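Local coordinates for oxidoreductase, iron/ascorbate family (Shewanella oneidensis, PDB 3ON7), which probably catalyses the iron-dependent oxidative breakdown of 2-oxoglutarate to ethene and CO2, and the oxidation of L-arginine to guanidine and glutamate semialdehyde, at residues F18-S21 and L22-G26; E41-Y44 and T45-A49; T265-S268 and Y269-R273. All blocks are in the same frame, centred on the assembly; numbering follows the deposited sequence. Where two conformers were deposited one is given.

How the interactions relate
Three helical turns illustrate contacts between residues three to five apart in a probable 2-oxoglutarate oxygenase. Interaction 1 closes helix 14-25, interaction 2 lies within helix 37-51, and interaction 3 starts helix 266-277 near the C-terminus. None touches another. Interactions 1 and 3 have centres 25 Å apart, whereas interaction 2 lies across the chain's centre from both, 31 Å from interaction 1 and 35 Å from interaction 3, centre to centre. His174 at the end of strand 169-174, Asp176 just after it and His231 at the start of strand 231-234 turn their donor atoms toward one vacant point, consistent with the iron site of this family. Of the three, only interaction 3 also meets other subunits.

Interaction 1: F18-S21 and L22-G26; sequences FVES and LRETG
Ser21 O is held by two donors of a single residue. Thr25 OG1 lies 2.8 Å from Ser21 O and Thr25 N 2.9 Å from the same Ser21 O, and they arrive from opposite faces of the carbonyl plane. With chi1 at 73°, the threonine hydroxyl sits between its own backbone N and carbonyl carbon, which turns it back onto the preceding turn. Phe27 takes up the hydroxyls of both residues: Ser21 OG is bonded to its O, Thr25 OG1 to its N. The helix thus ends directly against strand 27-31, with Gly26 at positive phi as the turning point of a beta-alpha-beta crossover from strand 6-8. On the outer side Arg23 grips Glu20 side-on: Arg23 NE meets Glu20 OE1 at 3.2 Å, and Arg23 NH2 meets the syn lone pair of Glu20 OE2 at 3.0 Å. Carboxylate and guanidinium planes stand 35° apart. Arg23 NH2 also makes a weak bond to Glu24 OE1 at 2.9 Å. A leucine in place of Arg23 would probably leave the two carboxylates, only 4.3 Å apart between Glu20 OE2 and Glu24 OE1, without the cation between them. On the inner side Leu22 CD1 packs 3.5 Å from Phe18 CE2, while Leu22 CG lies over one ring face near its rim, and Leu120 and Ile124 of helix 103-126 with Ile212 and Ile214 of strand 210-214 cover this pair.

Interaction 2: E41-Y44 and T45-A49; sequences ERIY and TEWQA
Four backbone bonds join Glu41-Tyr44 to Thr45-Ala49 as successive links of one alpha helix: Thr45 N to Glu41 O, Glu46 N to Arg42 O, Trp47 N to Ile43 O and Gln48 N to Tyr44 O, each 3.0 Å long. Thr45 OG1, set beside its own backbone N, comes within 3.1 Å of Glu41 O as well. Glu46 places CG between its backbone N and carbonyl carbon (chi1 59°), and this lays Glu46 CG 3.2 Å from Arg42 O. From there its chain runs extended, and Glu46 OE2 is bonded by Asn105 ND2. The indole of Trp47 turns its edge to the previous turn, with Trp47 CD1 3.2 Å from Ile43 O and the oxygen near the ring plane. Ile43 lies alongside, pointing the same way, and its CG2 branch meets Trp47 CD1 at 3.8 Å. These apolar side chains face inward. Ile43 reaches Ile106 and Tyr109 of helix 103-126 and Leu248 of strand 245-252, whereas Trp47 rests on Ile154 of strand 151-157 and packs edge-to-face with Tyr90 of strand 88-92, so that helix 37-51 packs on these three strands of the large mixed sheet, beside helix 103-126.

Interaction 3: T265-S268 and Y269-R273; sequences TADS and YLMER
Met271, present as selenomethionine, carries CG anti to its carbonyl carbon (chi1 -74°), and this brings Met271 CG to 3.5 Å from Asp267 O, one turn back. Further bends at chi2 and chi3 fold the chain round until its CE is 4.2 Å from Asp267 O. The turn being packed is the first of helix 266-277, and its start is a capping box, with Ser268 in the N3 position. Thr265 occupies the N-cap: Ser268 N donates to Thr265 OG1 at 3.0 Å, while Thr265 N donates in return to Ser268 OG at 2.9 Å. The serine hydroxyl, held between its own backbone N and carbonyl carbon, is thereby turned back toward the cap. The first of these bonds satisfies Ser268 N, a first-turn N-H with no helical carbonyl before it; the second ties the N-cap backbone to the serine.

Beyond the cap the regular helical bonds take over. Thr265 O accepts from Tyr269 N at 2.9 Å and is also approached by Tyr269 CB at 3.2 Å. The ring of Tyr269 leads away from this turn and packs edge-to-face with Tyr264 and against Met217 of helix 216-221.

This end of the helix also meets other subunits. Asp267 OD2 accepts from the backbone Arg63 N of the third subunit, and the helix start may help to stabilise this carboxylate's charge. Glu272 OE1 is hydrogen-bonded to Tyr89 OH of the second subunit, and Glu272 OE2 forms a salt bridge with Arg153 NH2 of that same subunit. The backbone bonds here are uneven: Met271 N points at Asp267 O almost straight, with an N-H...O angle of 170°, but Glu272 N meets Ser268 O at 3.0 Å from above the carbonyl plane, 39° out of it.

Interaction 1: F18-S21 and L22-G26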
loop_
_atom_site.group_PDB
_atom_site.type_symbol
_atom_site.label_atom_id
_atom_site.label_comp_id
_atom_site.label_asym_id
_atom_site.label_seq_id
_atom_site.Cartn_x
_atom_site.Cartn_y
_atom_site.Cartn_z
ATOM N N PHE B 18 36.932 -10.562 10.660
ATOM C CA PHE B 18 35.622 -10.495 10.009
ATOM C C PHE B 18 35.059 -9.063 9.964
ATOM O O PHE B 18 34.591 -8.600 8.913
ATOM C CB PHE B 18 34.652 -11.441 10.727
ATOM C CG PHE B 18 33.243 -11.378 10.215
ATOM C CD1 PHE B 18 32.873 -12.074 9.085
ATOM C CD2 PHE B 18 32.289 -10.618 10.871
ATOM C CE1 PHE B 18 31.572 -12.011 8.621
ATOM C CE2 PHE B 18 30.995 -10.554 10.409
ATOM C CZ PHE B 18 30.639 -11.247 9.284
ATOM N N VAL B 19 35.116 -8.363 11.094
ATOM C CA VAL B 19 34.603 -6.986 11.186
ATOM C C VAL B 19 35.437 -6.066 10.299
ATOM O O VAL B 19 34.914 -5.181 9.649
ATOM C CB VAL B 19 34.536 -6.485 12.642
ATOM C CG1 VAL B 19 34.068 -5.004 12.708
ATOM C CG2 VAL B 19 33.579 -7.380 13.468
ATOM N N GLU B 20 36.734 -6.329 10.210
ATOM C CA GLU B 20 37.596 -5.550 9.324
ATOM C C GLU B 20 37.298 -5.797 7.826
ATOM O O GLU B 20 37.413 -4.893 7.006
ATOM C CB GLU B 20 39.064 -5.842 9.646
ATOM C CG GLU B 20 40.051 -5.252 8.665
ATOM C CD GLU B 20 39.964 -3.742 8.563
ATOM O OE1 GLU B 20 39.547 -3.074 9.563
ATOM O OE2 GLU B 20 40.340 -3.231 7.475
ATOM N N SER B 21 36.957 -7.028 7.469
ATOM C CA SER B 21 36.548 -7.311 6.102
ATOM C C SER B 21 35.270 -6.534 5.733
ATOM O O SER B 21 35.109 -6.071 4.606
ATOM C CB SER B 21 36.312 -8.811 5.934
ATOM O OG SER B 21 35.794 -9.096 4.656
ATOM N N LEU B 22 34.360 -6.411 6.692
ATOM C CA LEU B 22 33.101 -5.705 6.464
ATOM C C LEU B 22 33.348 -4.227 6.300
ATOM O O LEU B 22 32.789 -3.608 5.405
ATOM C CB LEU B 22 32.107 -5.940 7.613
ATOM C CG LEU B 22 31.347 -7.277 7.664
ATOM C CD1 LEU B 22 30.569 -7.386 8.964
ATOM C CD2 LEU B 22 30.402 -7.471 6.475
ATOM N N ARG B 23 34.172 -3.663 7.177
ATOM C CA ARG B 23 34.546 -2.252 7.079
ATOM C C ARG B 23 35.187 -1.956 5.731
ATOM O O ARG B 23 34.866 -0.959 5.100
ATOM C CB ARG B 23 35.530 -1.854 8.194
ATOM C CG ARG B 23 35.828 -0.355 8.259
ATOM C CD ARG B 23 37.156 -0.046 8.956
ATOM N NE ARG B 23 38.289 -0.512 8.159
ATOM C CZ ARG B 23 38.737 0.083 7.053
ATOM N NH1 ARG B 23 38.170 1.202 6.600
ATOM N NH2 ARG B 23 39.771 -0.444 6.401
ATOM N N GLU B 24 36.102 -2.815 5.301
ATOM C CA GLU B 24 36.851 -2.561 4.068
ATOM C C GLU B 24 36.001 -2.772 2.801
ATOM O O GLU B 24 36.072 -1.961 1.878
ATOM C CB GLU B 24 38.126 -3.419 4.027
ATOM C CG GLU B 24 39.034 -3.170 2.823
ATOM C CD GLU B 24 39.472 -1.707 2.695
ATOM O OE1 GLU B 24 40.122 -1.198 3.641
ATOM O OE2 GLU B 24 39.169 -1.072 1.648
ATOM N N THR B 25 35.205 -3.848 2.756
ATOM C CA THR B 25 34.521 -4.253 1.521
ATOM C C THR B 25 32.998 -4.277 1.607
ATOM O O THR B 25 32.343 -4.466 0.592
ATOM C CB THR B 25 34.919 -5.688 1.091
ATOM O OG1 THR B 25 34.302 -6.638 1.978
ATOM C CG2 THR B 25 36.420 -5.869 1.082
ATOM N N GLY B 26 32.429 -4.150 2.805
ATOM C CA GLY B 26 30.977 -4.301 2.982
ATOM C C GLY B 26 30.509 -5.737 3.144
ATOM O O GLY B 26 29.337 -5.967 3.411
#

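Interaction 2: E41-Y44 and T45-A49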
loop_
_atom_site.group_PDB
_atom_site.type_symbol
_atom_site.label_atom_id
_atom_site.label_comp_id
_atom_site.label_asym_id
_atom_site.label_seq_id
_atom_site.Cartn_x
_atom_site.Cartn_y
_atom_site.Cartn_z
ATOM N N GLU B 41 21.311 -28.571 4.007
ATOM C CA GLU B 41 21.126 -29.509 2.897
ATOM C C GLU B 41 19.689 -30.053 2.893
ATOM O O GLU B 41 19.099 -30.238 1.845
ATOM C CB GLU B 41 22.125 -30.691 2.999
ATOM C CG GLU B 41 23.609 -30.341 2.844
ATOM C CD GLU B 41 24.590 -31.413 3.450
ATOM O OE1 GLU B 41 24.154 -32.553 3.779
ATOM O OE2 GLU B 41 25.806 -31.104 3.595
ATOM N N ARG B 42 19.159 -30.358 4.072
ATOM C CA ARG B 42 17.801 -30.876 4.216
ATOM C C ARG B 42 16.799 -29.825 3.683
ATOM O O ARG B 42 15.811 -30.165 3.016
ATOM C CB ARG B 42 17.518 -31.246 5.696
ATOM C CG ARG B 42 17.041 -32.687 5.929
ATOM C CD ARG B 42 17.542 -33.315 7.254
ATOM N NE ARG B 42 17.005 -32.649 8.450
ATOM C CZ ARG B 42 17.721 -32.101 9.439
ATOM N NH1 ARG B 42 19.053 -32.130 9.438
ATOM N NH2 ARG B 42 17.092 -31.523 10.462
ATOM N N ILE B 43 17.077 -28.558 3.975
ATOM C CA ILE B 43 16.267 -27.441 3.518
ATOM C C ILE B 43 16.341 -27.246 1.996
ATOM O O ILE B 43 15.300 -27.085 1.353
ATOM C CB ILE B 43 16.630 -26.149 4.301
ATOM C CG1 ILE B 43 15.995 -26.213 5.698
ATOM C CG2 ILE B 43 16.151 -24.884 3.607
ATOM C CD1 ILE B 43 16.606 -25.260 6.680
ATOM N N TYR B 44 17.540 -27.279 1.421
ATOM C CA TYR B 44 17.690 -27.196 -0.031
ATOM C C TYR B 44 16.866 -28.282 -0.702
ATOM O O TYR B 44 16.132 -28.025 -1.671
ATOM C CB TYR B 44 19.147 -27.383 -0.451
ATOM C CG TYR B 44 19.943 -26.112 -0.595
ATOM C CD1 TYR B 44 20.157 -25.276 0.488
ATOM C CD2 TYR B 44 20.514 -25.763 -1.804
ATOM C CE1 TYR B 44 20.920 -24.119 0.368
ATOM C CE2 TYR B 44 21.268 -24.600 -1.931
ATOM C CZ TYR B 44 21.463 -23.786 -0.843
ATOM O OH TYR B 44 22.202 -22.627 -0.962
ATOM N N THR B 45 16.959 -29.491 -0.152
ATOM C CA THR B 45 16.288 -30.645 -0.721
ATOM C C THR B 45 14.778 -30.504 -0.691
ATOM O O THR B 45 14.132 -30.689 -1.710
ATOM C CB THR B 45 16.732 -31.965 -0.037
ATOM O OG1 THR B 45 18.125 -32.179 -0.303
ATOM C CG2 THR B 45 15.942 -33.162 -0.559
ATOM N N GLU B 46 14.199 -30.172 0.453
ATOM C CA GLU B 46 12.743 -30.194 0.532
ATOM C C GLU B 46 12.086 -28.969 -0.103
ATOM O O GLU B 46 10.931 -29.042 -0.537
ATOM C CB GLU B 46 12.233 -30.483 1.955
ATOM C CG GLU B 46 12.646 -29.521 3.042
ATOM C CD GLU B 46 12.301 -30.026 4.443
ATOM O OE1 GLU B 46 11.918 -31.209 4.586
ATOM O OE2 GLU B 46 12.405 -29.228 5.403
ATOM N N TRP B 47 12.819 -27.862 -0.210
ATOM C CA TRP B 47 12.285 -26.688 -0.890
ATOM C C TRP B 47 12.396 -26.844 -2.390
ATOM O O TRP B 47 11.491 -26.457 -3.127
ATOM C CB TRP B 47 12.961 -25.405 -0.395
ATOM C CG TRP B 47 12.346 -24.990 0.882
ATOM C CD1 TRP B 47 12.721 -25.354 2.130
ATOM C CD2 TRP B 47 11.195 -24.167 1.037
ATOM N NE1 TRP B 47 11.888 -24.800 3.061
ATOM C CE2 TRP B 47 10.945 -24.054 2.412
ATOM C CE3 TRP B 47 10.360 -23.503 0.149
ATOM C CZ2 TRP B 47 9.902 -23.300 2.914
ATOM C CZ3 TRP B 47 9.314 -22.764 0.656
ATOM C CH2 TRP B 47 9.096 -22.667 2.020
ATOM N N GLN B 48 13.483 -27.434 -2.854
ATOM C CA GLN B 48 13.550 -27.837 -4.254
ATOM C C GLN B 48 12.331 -28.683 -4.629
ATOM O O GLN B 48 11.674 -28.455 -5.652
ATOM C CB GLN B 48 14.829 -28.614 -4.543
ATOM C CG GLN B 48 15.016 -28.965 -6.010
ATOM C CD GLN B 48 15.089 -27.739 -6.898
ATOM O OE1 GLN B 48 16.106 -27.070 -6.952
ATOM N NE2 GLN B 48 14.002 -27.442 -7.595
ATOM N N ALA B 49 12.038 -29.657 -3.787
ATOM C CA ALA B 49 10.832 -30.485 -3.932
ATOM C C ALA B 49 9.548 -29.653 -3.985
ATOM O O ALA B 49 8.692 -29.853 -4.842
ATOM C CB ALA B 49 10.763 -31.501 -2.785
#

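Interaction 3: T265-S268 and Y269-R273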
loop_
_atom_site.group_PDB
_atom_site.type_symbol
_atom_site.label_atom_id
_atom_site.label_comp_id
_atom_site.label_asym_id
_atom_site.label_seq_id
_atom_site.Cartn_x
_atom_site.Cartn_y
_atom_site.Cartn_z
ATOM N N THR B 265 14.717 7.316 11.428
ATOM C CA THR B 265 14.410 6.006 11.983
ATOM C C THR B 265 14.379 5.005 10.818
ATOM O O THR B 265 14.429 5.394 9.645
ATOM C CB THR B 265 13.040 5.997 12.643
ATOM O OG1 THR B 265 12.070 6.371 11.667
ATOM C CG2 THR B 265 12.988 6.964 13.816
ATOM N N ALA B 266 14.295 3.717 11.119
ATOM C CA ALA B 266 14.268 2.708 10.043
ATOM C C ALA B 266 13.000 2.920 9.199
ATOM O O ALA B 266 13.033 2.857 7.963
ATOM C CB ALA B 266 14.318 1.304 10.611
ATOM N N ASP B 267 11.898 3.202 9.883
ATOM C CA ASP B 267 10.630 3.489 9.238
ATOM C C ASP B 267 10.709 4.732 8.333
ATOM O O ASP B 267 10.283 4.687 7.198
ATOM C CB ASP B 267 9.558 3.677 10.319
ATOM C CG ASP B 267 8.136 3.642 9.762
ATOM O OD1 ASP B 267 7.714 2.623 9.183
ATOM O OD2 ASP B 267 7.431 4.647 9.931
ATOM N N SER B 268 11.252 5.841 8.823
ATOM C CA SER B 268 11.317 7.050 8.004
ATOM C C SER B 268 12.332 6.895 6.892
ATOM O O SER B 268 12.221 7.557 5.866
ATOM C CB SER B 268 11.621 8.307 8.855
ATOM O OG SER B 268 12.980 8.339 9.290
ATOM N N TYR B 269 13.332 6.043 7.090
ATOM C CA TYR B 269 14.309 5.774 6.052
ATOM C C TYR B 269 13.648 5.021 4.898
ATOM O O TYR B 269 13.854 5.349 3.737
ATOM C CB TYR B 269 15.477 4.957 6.606
ATOM C CG TYR B 269 16.639 4.820 5.651
ATOM C CD1 TYR B 269 17.613 5.791 5.572
ATOM C CD2 TYR B 269 16.750 3.725 4.816
ATOM C CE1 TYR B 269 18.684 5.664 4.697
ATOM C CE2 TYR B 269 17.803 3.598 3.937
ATOM C CZ TYR B 269 18.768 4.571 3.877
ATOM O OH TYR B 269 19.826 4.442 2.992
ATOM N N LEU B 270 12.826 4.026 5.212
ATOM C CA LEU B 270 12.112 3.288 4.169
ATOM C C LEU B 270 11.118 4.230 3.438
ATOM O O LEU B 270 11.096 4.290 2.199
ATOM C CB LEU B 270 11.368 2.132 4.775
ATOM C CG LEU B 270 10.616 1.221 3.806
ATOM C CD1 LEU B 270 11.605 0.559 2.842
ATOM C CD2 LEU B 270 9.838 0.174 4.647
HETATM N N MSE B 271 10.337 4.986 4.208
HETATM C CA MSE B 271 9.359 5.876 3.608
HETATM C C MSE B 271 10.084 6.788 2.609
HETATM O O MSE B 271 9.615 6.989 1.492
HETATM C CB MSE B 271 8.609 6.719 4.660
HETATM C CG MSE B 271 7.570 6.013 5.510
HETATM SE SE MSE B 271 6.297 4.850 4.579
HETATM C CE MSE B 271 7.210 3.220 4.779
ATOM N N GLU B 272 11.248 7.298 2.994
ATOM C CA GLU B 272 12.007 8.163 2.097
ATOM C C GLU B 272 12.413 7.442 0.814
ATOM O O GLU B 272 12.405 8.041 -0.280
ATOM C CB GLU B 272 13.223 8.736 2.805
ATOM C CG GLU B 272 13.926 9.830 2.025
ATOM C CD GLU B 272 13.011 11.028 1.703
ATOM O OE1 GLU B 272 12.080 11.330 2.504
ATOM O OE2 GLU B 272 13.238 11.661 0.640
ATOM N N ARG B 273 12.755 6.160 0.936
ATOM C CA ARG B 273 13.147 5.367 -0.242
ATOM C C ARG B 273 11.979 5.230 -1.191
ATOM O O ARG B 273 12.128 5.442 -2.385
ATOM C CB ARG B 273 13.675 3.983 0.145
ATOM C CG ARG B 273 14.095 3.119 -1.035
ATOM C CD ARG B 273 15.240 3.733 -1.806
ATOM N NE ARG B 273 16.437 3.861 -0.993
ATOM C CZ ARG B 273 17.269 2.860 -0.739
ATOM N NH1 ARG B 273 17.033 1.650 -1.235
ATOM N NH2 ARG B 273 18.344 3.066 0.011
#